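PDB 1M7S: catalase from Pseudomonas syringae, which breaks hydrogen peroxide down into water and oxygen with a heme cofactor, protecting the cell from the toxic effects of peroxide. Local coordinates for the interface of chains A and B. Sequence-based numbering; all coordinates share one arbitrary frame. Chains: chain A/B, Catalase.

Contact 1: the interface of chains A and B. Residues chain A 14-17, 37; chain B 135-136, 139.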
ATOM      1  N   ASP A  14     -22.107  22.055  -9.777  1.00 15.37           N
ATOM      2  CA  ASP A  14     -23.244  21.614  -8.967  1.00 14.97           C
ATOM      3  C   ASP A  14     -22.716  20.520  -8.013  1.00 15.09           C
ATOM      4  O   ASP A  14     -22.159  19.519  -8.455  1.00 15.91           O
ATOM      5  CB  ASP A  14     -24.400  21.110  -9.807  1.00 18.66           C
ATOM      6  CG  ASP A  14     -25.680  20.735  -9.091  1.00 19.30           C
ATOM      7  OD1 ASP A  14     -25.713  20.530  -7.857  1.00 18.15           O
ATOM      8  OD2 ASP A  14     -26.755  20.644  -9.746  1.00 17.66           O
ATOM      9  N   ASN A  15     -22.796  20.801  -6.713  1.00 11.96           N
ATOM     10  CA  ASN A  15     -22.300  19.785  -5.763  1.00 11.70           C
ATOM     11  C   ASN A  15     -23.422  18.989  -5.132  1.00 11.59           C
ATOM     12  O   ASN A  15     -23.227  18.351  -4.062  1.00 11.96           O
ATOM     13  CB  ASN A  15     -21.444  20.499  -4.691  1.00 10.63           C
ATOM     14  CG  ASN A  15     -20.610  19.557  -3.878  1.00 10.97           C
ATOM     15  OD1 ASN A  15     -19.987  18.652  -4.460  1.00 10.68           O
ATOM     16  ND2 ASN A  15     -20.590  19.762  -2.567  1.00 12.25           N
ATOM     17  N   GLN A  16     -24.672  19.208  -5.573  1.00 10.22           N
ATOM     18  CA  GLN A  16     -25.822  18.567  -4.982  1.00 10.39           C
ATOM     19  C   GLN A  16     -26.434  17.467  -5.832  1.00  9.58           C
ATOM     20  O   GLN A  16     -27.147  16.665  -5.236  1.00  9.78           O
ATOM     21  CB  GLN A  16     -26.977  19.546  -4.647  1.00 11.96           C
ATOM     22  CG  GLN A  16     -26.454  20.885  -4.104  1.00 14.65           C
ATOM     23  CD  GLN A  16     -25.536  20.776  -2.915  1.00 16.81           C
ATOM     24  OE1 GLN A  16     -25.676  19.895  -2.065  1.00 16.62           O
ATOM     25  NE2 GLN A  16     -24.542  21.683  -2.882  1.00 15.53           N
ATOM     26  N   ASN A  17     -26.214  17.483  -7.142  1.00  7.69           N
ATOM     27  CA  ASN A  17     -26.808  16.478  -8.003  1.00  9.73           C
ATOM     28  C   ASN A  17     -25.757  15.842  -8.902  1.00  8.59           C
ATOM     29  O   ASN A  17     -24.917  16.539  -9.497  1.00  9.24           O
ATOM     30  CB  ASN A  17     -27.812  17.196  -8.989  1.00  9.44           C
ATOM     31  CG  ASN A  17     -28.915  17.837  -8.178  1.00 10.54           C
ATOM     32  OD1 ASN A  17     -29.700  17.153  -7.522  1.00 12.13           O
ATOM     33  ND2 ASN A  17     -28.926  19.163  -8.163  1.00 12.40           N
ATOM     34  N   LYS A  37     -14.712  12.826  -5.586  1.00  6.20           N
ATOM     35  CA  LYS A  37     -15.130  12.879  -4.210  1.00  8.72           C
ATOM     36  C   LYS A  37     -15.269  11.459  -3.672  1.00  8.32           C
ATOM     37  O   LYS A  37     -14.817  11.282  -2.547  1.00  8.21           O
ATOM     38  CB  LYS A  37     -16.518  13.519  -3.968  1.00 11.67           C
ATOM     39  CG  LYS A  37     -16.612  14.965  -4.343  1.00 16.81           C
ATOM     40  CD  LYS A  37     -18.051  15.454  -4.192  1.00 15.18           C
ATOM     41  CE  LYS A  37     -18.503  15.578  -2.739  1.00 14.81           C
ATOM     42  NZ  LYS A  37     -19.825  16.323  -2.734  1.00 11.57           N
TER
ATOM     43  N   ILE B 135     -23.671  11.863  -4.539  1.00  7.75           N
ATOM     44  CA  ILE B 135     -22.707  12.976  -4.561  1.00  8.13           C
ATOM     45  C   ILE B 135     -22.624  13.659  -3.213  1.00  7.85           C
ATOM     46  O   ILE B 135     -21.600  14.263  -2.917  1.00  6.29           O
ATOM     47  CB  ILE B 135     -23.023  13.953  -5.732  1.00  7.85           C
ATOM     48  CG1 ILE B 135     -21.804  14.867  -6.002  1.00  9.70           C
ATOM     49  CG2 ILE B 135     -24.240  14.822  -5.426  1.00  9.09           C
ATOM     50  CD1 ILE B 135     -21.866  15.349  -7.460  1.00  9.25           C
ATOM     51  N   LYS B 136     -23.628  13.551  -2.340  1.00  6.69           N
ATOM     52  CA  LYS B 136     -23.593  14.069  -0.986  1.00  6.42           C
ATOM     53  C   LYS B 136     -23.126  13.076   0.071  1.00  6.23           C
ATOM     54  O   LYS B 136     -23.059  13.510   1.216  1.00  6.70           O
ATOM     55  CB  LYS B 136     -25.013  14.473  -0.585  1.00  7.59           C
ATOM     56  CG  LYS B 136     -25.744  15.480  -1.449  1.00 10.83           C
ATOM     57  CD  LYS B 136     -24.831  16.615  -1.889  1.00 10.26           C
ATOM     58  CE  LYS B 136     -24.408  17.420  -0.639  1.00 12.02           C
ATOM     59  NZ  LYS B 136     -23.325  18.344  -1.116  1.00 14.64           N
ATOM     60  N   ASP B 139     -20.065  14.209   2.121  1.00  7.17           N
ATOM     61  CA  ASP B 139     -20.464  15.360   2.941  1.00  8.31           C
ATOM     62  C   ASP B 139     -21.218  14.939   4.166  1.00  6.20           C
ATOM     63  O   ASP B 139     -20.975  15.310   5.297  1.00  6.31           O
ATOM     64  CB  ASP B 139     -21.316  16.376   2.149  1.00  9.78           C
ATOM     65  CG  ASP B 139     -20.467  16.930   1.012  1.00 12.16           C
ATOM     66  OD1 ASP B 139     -20.784  16.683  -0.192  1.00 15.91           O
ATOM     67  OD2 ASP B 139     -19.447  17.599   1.246  1.00 12.87           O
TER
HETATM   68  O   HOH W   1     -18.406  18.370  -1.089  1.00 16.71           O
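The side chain of A:Lys37 leaves with CG beside its backbone N and then bends at chi3 (71°), which turns NZ toward B:Ile135 and B:Asp139. B:Lys136 is folded more tightly, bent at chi2 and chi3 (-65°), so that its NZ curls round to the loop of chain A. A:Lys37 NZ donates to B:Ile135 O at 2.7 Å. It also forms a salt bridge with B:Asp139 OD1 at 2.7 Å, meeting this carboxylate oxygen on its syn side. Within chain A it donates to A:Asn15 OD1, the side-chain amide oxygen, at 2.9 Å. Water 1 joins A:Lys37 NZ, A:Asn15 ND2 and B:Asp139 OD2.

B:Lys136 NZ donates to A:Asn15 O at 2.9 Å; its bond to A:Gln16 OE1 is weak. It also reaches B:Asp139 OD1 at 3.2 Å, from above the carboxylate plane. One carboxylate oxygen thus takes bonds from both lysines; A:Lys37 NZ and B:Lys136 NZ are 4.4 Å apart, with no contact between them. The carboxylate charge of B:Asp139 may ease the repulsion between them. B:Ile135 CG2 packs on the loop backbone, 4.0 Å from A:Asn17 CA. A:Asp14 OD1 holds that loop by accepting from A:Gln16 N at 2.8 Å and from A:Asn17 N on the same face of its carboxylate.

The site pins the N-terminal loop and helix 32-41 of chain A against the 3-10 helix 134-136 and the start of helix 137-144 of chain B.

Contact 2: the interface of chains A and B. Residues chain A 35, 38-39, 42-43; chain B 330-331, 334-335.
A two-fold symmetric interface between identical catalase subunits brings A:Asp42 and A:Arg43 onto B:Asp334, and joins two copies within the tetramer. Helix 32-41 of chain A and the residues just after it lie against helix 323-339 of chain B.

B:Asp334 is the polar centre. Its CG stands anti to the backbone N (chi1 179°), which points the carboxylate at chain A. A:Arg43 grips it end-on with two nitrogens, and the guanidinium and carboxylate planes are 45° apart. NH1 of A:Arg43 forms a salt bridge with B:Asp334 OD2 at 2.7 Å, on the syn side. NH2 of A:Arg43 reaches B:Asp334 OD1 from above the carboxylate plane. A:Gln39 NE2 donates to the same OD1 of B:Asp334 at 3.0 Å, from the opposite face. A:Gln39 O accepts from A:Arg43 NH1 on a lone pair and steadies the guanidinium.

A:Asp42 OD1 and B:Asp334 OD2 are 2.6 Å apart. Both oxygens can only accept unless one carboxylate is protonated. A shared proton is one possible reading, but the structure does not show it, and the close approach is doubtful as a bond. A:Asp42 OD2 accepts from B:Ser331 OG at 2.9 Å, on its syn side. The backbone A:Asp42 O takes B:Thr335 OG1 at 2.8 Å, on a lone pair.

The apolar end is built around B:Phe330. A:Leu35 CD1 lies over one face of the ring, 3.7 Å from its centroid and offset toward the rim. B:Asp334 CB covers the opposite face. A:Gln39 CG meets the ring edge in plane, 3.5 Å from B:Phe330 CZ. A:Leu38 CD1 packs near CD2 of the ring.

Helix 323-339 also carries B:Tyr332, the proximal tyrosine that binds the heme iron. The contact holds two subunits together and, through this helix, may also help to fix the heme ligand.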
ATOM      1  N   LEU A  35     -16.942  11.176  -9.113  1.00  7.93           N
ATOM      2  CA  LEU A  35     -15.905  10.159  -9.038  1.00  9.98           C
ATOM      3  C   LEU A  35     -14.722  10.595  -8.188  1.00  9.77           C
ATOM      4  O   LEU A  35     -14.272   9.793  -7.348  1.00  7.59           O
ATOM      5  CB  LEU A  35     -15.332   9.787 -10.437  1.00 12.97           C
ATOM      6  CG  LEU A  35     -16.061   8.751 -11.306  1.00 15.57           C
ATOM      7  CD1 LEU A  35     -15.834   7.337 -10.775  1.00 16.08           C
ATOM      8  CD2 LEU A  35     -17.548   8.959 -11.358  1.00 16.75           C
ATOM      9  N   LEU A  38     -15.823  10.547  -4.468  1.00  8.28           N
ATOM     10  CA  LEU A  38     -15.977   9.175  -3.948  1.00  7.10           C
ATOM     11  C   LEU A  38     -14.607   8.488  -3.835  1.00  8.78           C
ATOM     12  O   LEU A  38     -14.364   7.875  -2.796  1.00  7.77           O
ATOM     13  CB  LEU A  38     -16.975   8.379  -4.784  1.00  7.14           C
ATOM     14  CG  LEU A  38     -18.456   8.779  -4.669  1.00  8.94           C
ATOM     15  CD1 LEU A  38     -19.286   7.876  -5.587  1.00  9.77           C
ATOM     16  CD2 LEU A  38     -18.892   8.631  -3.208  1.00  8.80           C
ATOM     17  N   GLN A  39     -13.717   8.661  -4.798  1.00  7.16           N
ATOM     18  CA  GLN A  39     -12.409   7.981  -4.675  1.00  7.81           C
ATOM     19  C   GLN A  39     -11.616   8.495  -3.518  1.00  7.15           C
ATOM     20  O   GLN A  39     -10.867   7.759  -2.849  1.00  7.28           O
ATOM     21  CB  GLN A  39     -11.670   8.067  -6.022  1.00  7.71           C
ATOM     22  CG  GLN A  39     -12.314   7.146  -7.053  1.00 10.33           C
ATOM     23  CD  GLN A  39     -11.361   6.738  -8.179  1.00 11.10           C
ATOM     24  OE1 GLN A  39     -10.975   7.553  -9.044  1.00 12.13           O
ATOM     25  NE2 GLN A  39     -11.026   5.448  -8.227  1.00  9.48           N
ATOM     26  N   ASP A  42     -13.243   7.132  -0.325  1.00  3.92           N
ATOM     27  CA  ASP A  42     -13.029   5.690  -0.260  1.00  4.57           C
ATOM     28  C   ASP A  42     -11.638   5.309   0.242  1.00  5.40           C
ATOM     29  O   ASP A  42     -11.372   4.158   0.585  1.00  7.00           O
ATOM     30  CB  ASP A  42     -13.215   5.097  -1.685  1.00  5.32           C
ATOM     31  CG  ASP A  42     -14.654   5.008  -2.166  1.00  6.85           C
ATOM     32  OD1 ASP A  42     -14.957   4.736  -3.358  1.00  7.05           O
ATOM     33  OD2 ASP A  42     -15.581   5.220  -1.360  1.00  7.93           O
ATOM     34  N   ARG A  43     -10.706   6.280   0.345  1.00  3.69           N
ATOM     35  CA  ARG A  43      -9.320   6.084   0.686  1.00  5.73           C
ATOM     36  C   ARG A  43      -8.902   6.913   1.907  1.00  4.27           C
ATOM     37  O   ARG A  43      -7.700   6.994   2.194  1.00  7.12           O
ATOM     38  CB  ARG A  43      -8.404   6.390  -0.520  1.00  5.86           C
ATOM     39  CG  ARG A  43      -8.559   5.270  -1.570  1.00  6.69           C
ATOM     40  CD  ARG A  43      -7.896   5.708  -2.910  1.00  9.28           C
ATOM     41  NE  ARG A  43      -8.125   4.588  -3.832  1.00  9.57           N
ATOM     42  CZ  ARG A  43      -9.270   4.308  -4.423  1.00  9.04           C
ATOM     43  NH1 ARG A  43     -10.358   5.066  -4.321  1.00 10.03           N
ATOM     44  NH2 ARG A  43      -9.315   3.222  -5.197  1.00 10.46           N
TER
ATOM     45  N   PHE B 330     -20.491   2.055  -7.685  1.00  7.22           N
ATOM     46  CA  PHE B 330     -19.064   2.311  -7.802  1.00  8.09           C
ATOM     47  C   PHE B 330     -18.257   2.219  -6.512  1.00  8.14           C
ATOM     48  O   PHE B 330     -17.162   1.632  -6.435  1.00  8.06           O
ATOM     49  CB  PHE B 330     -18.914   3.777  -8.361  1.00  8.33           C
ATOM     50  CG  PHE B 330     -17.456   4.214  -8.345  1.00 10.67           C
ATOM     51  CD1 PHE B 330     -16.555   3.668  -9.232  1.00 11.21           C
ATOM     52  CD2 PHE B 330     -17.018   5.138  -7.395  1.00 10.73           C
ATOM     53  CE1 PHE B 330     -15.220   4.022  -9.184  1.00 12.25           C
ATOM     54  CE2 PHE B 330     -15.676   5.532  -7.357  1.00 12.62           C
ATOM     55  CZ  PHE B 330     -14.762   4.978  -8.253  1.00 12.08           C
ATOM     56  N   SER B 331     -18.710   2.871  -5.459  1.00  6.49           N
ATOM     57  CA  SER B 331     -17.989   3.095  -4.223  1.00  7.34           C
ATOM     58  C   SER B 331     -17.475   1.890  -3.456  1.00  7.70           C
ATOM     59  O   SER B 331     -16.329   1.919  -2.970  1.00  6.55           O
ATOM     60  CB  SER B 331     -18.860   4.011  -3.320  1.00  8.75           C
ATOM     61  OG  SER B 331     -18.211   4.179  -2.053  1.00 12.85           O
ATOM     62  N   ASP B 334     -14.738   0.155  -5.353  1.00  6.70           N
ATOM     63  CA  ASP B 334     -13.566   1.045  -5.360  1.00  7.22           C
ATOM     64  C   ASP B 334     -12.885   1.010  -4.014  1.00  4.78           C
ATOM     65  O   ASP B 334     -11.651   0.850  -3.924  1.00  7.37           O
ATOM     66  CB  ASP B 334     -14.062   2.460  -5.732  1.00  7.52           C
ATOM     67  CG  ASP B 334     -12.879   3.436  -5.717  1.00  8.25           C
ATOM     68  OD1 ASP B 334     -11.959   3.223  -6.519  1.00  9.82           O
ATOM     69  OD2 ASP B 334     -12.919   4.351  -4.853  1.00 10.53           O
ATOM     70  N   THR B 335     -13.618   1.246  -2.928  1.00  5.61           N
ATOM     71  CA  THR B 335     -12.950   1.252  -1.602  1.00  4.21           C
ATOM     72  C   THR B 335     -12.301  -0.111  -1.353  1.00  5.33           C
ATOM     73  O   THR B 335     -11.307  -0.228  -0.648  1.00  5.39           O
ATOM     74  CB  THR B 335     -13.911   1.678  -0.473  1.00  3.92           C
ATOM     75  OG1 THR B 335     -13.145   2.047   0.689  1.00  7.34           O
ATOM     76  CG2 THR B 335     -14.839   0.532  -0.019  1.00  4.87           C
TER

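The C-alpha centres of contact 1 and contact 2 are about 14 Å apart. Both use helix 32-41 of chain A: contact 1 takes A:Lys37, and contact 2 takes A:Leu35, A:Leu38 and A:Gln39. The helix thus bridges two separate parts of chain B, near residues 134-144 and helix 323-339. The two-fold symmetry repeats both contacts with the chains exchanged. The centre of contact 1 is about 34 Å and that of contact 2 about 27 Å from A:His52, so neither forms part of the chain A active site. Both would serve mainly in assembly, and contact 2 may also steady the heme-binding helix of chain B.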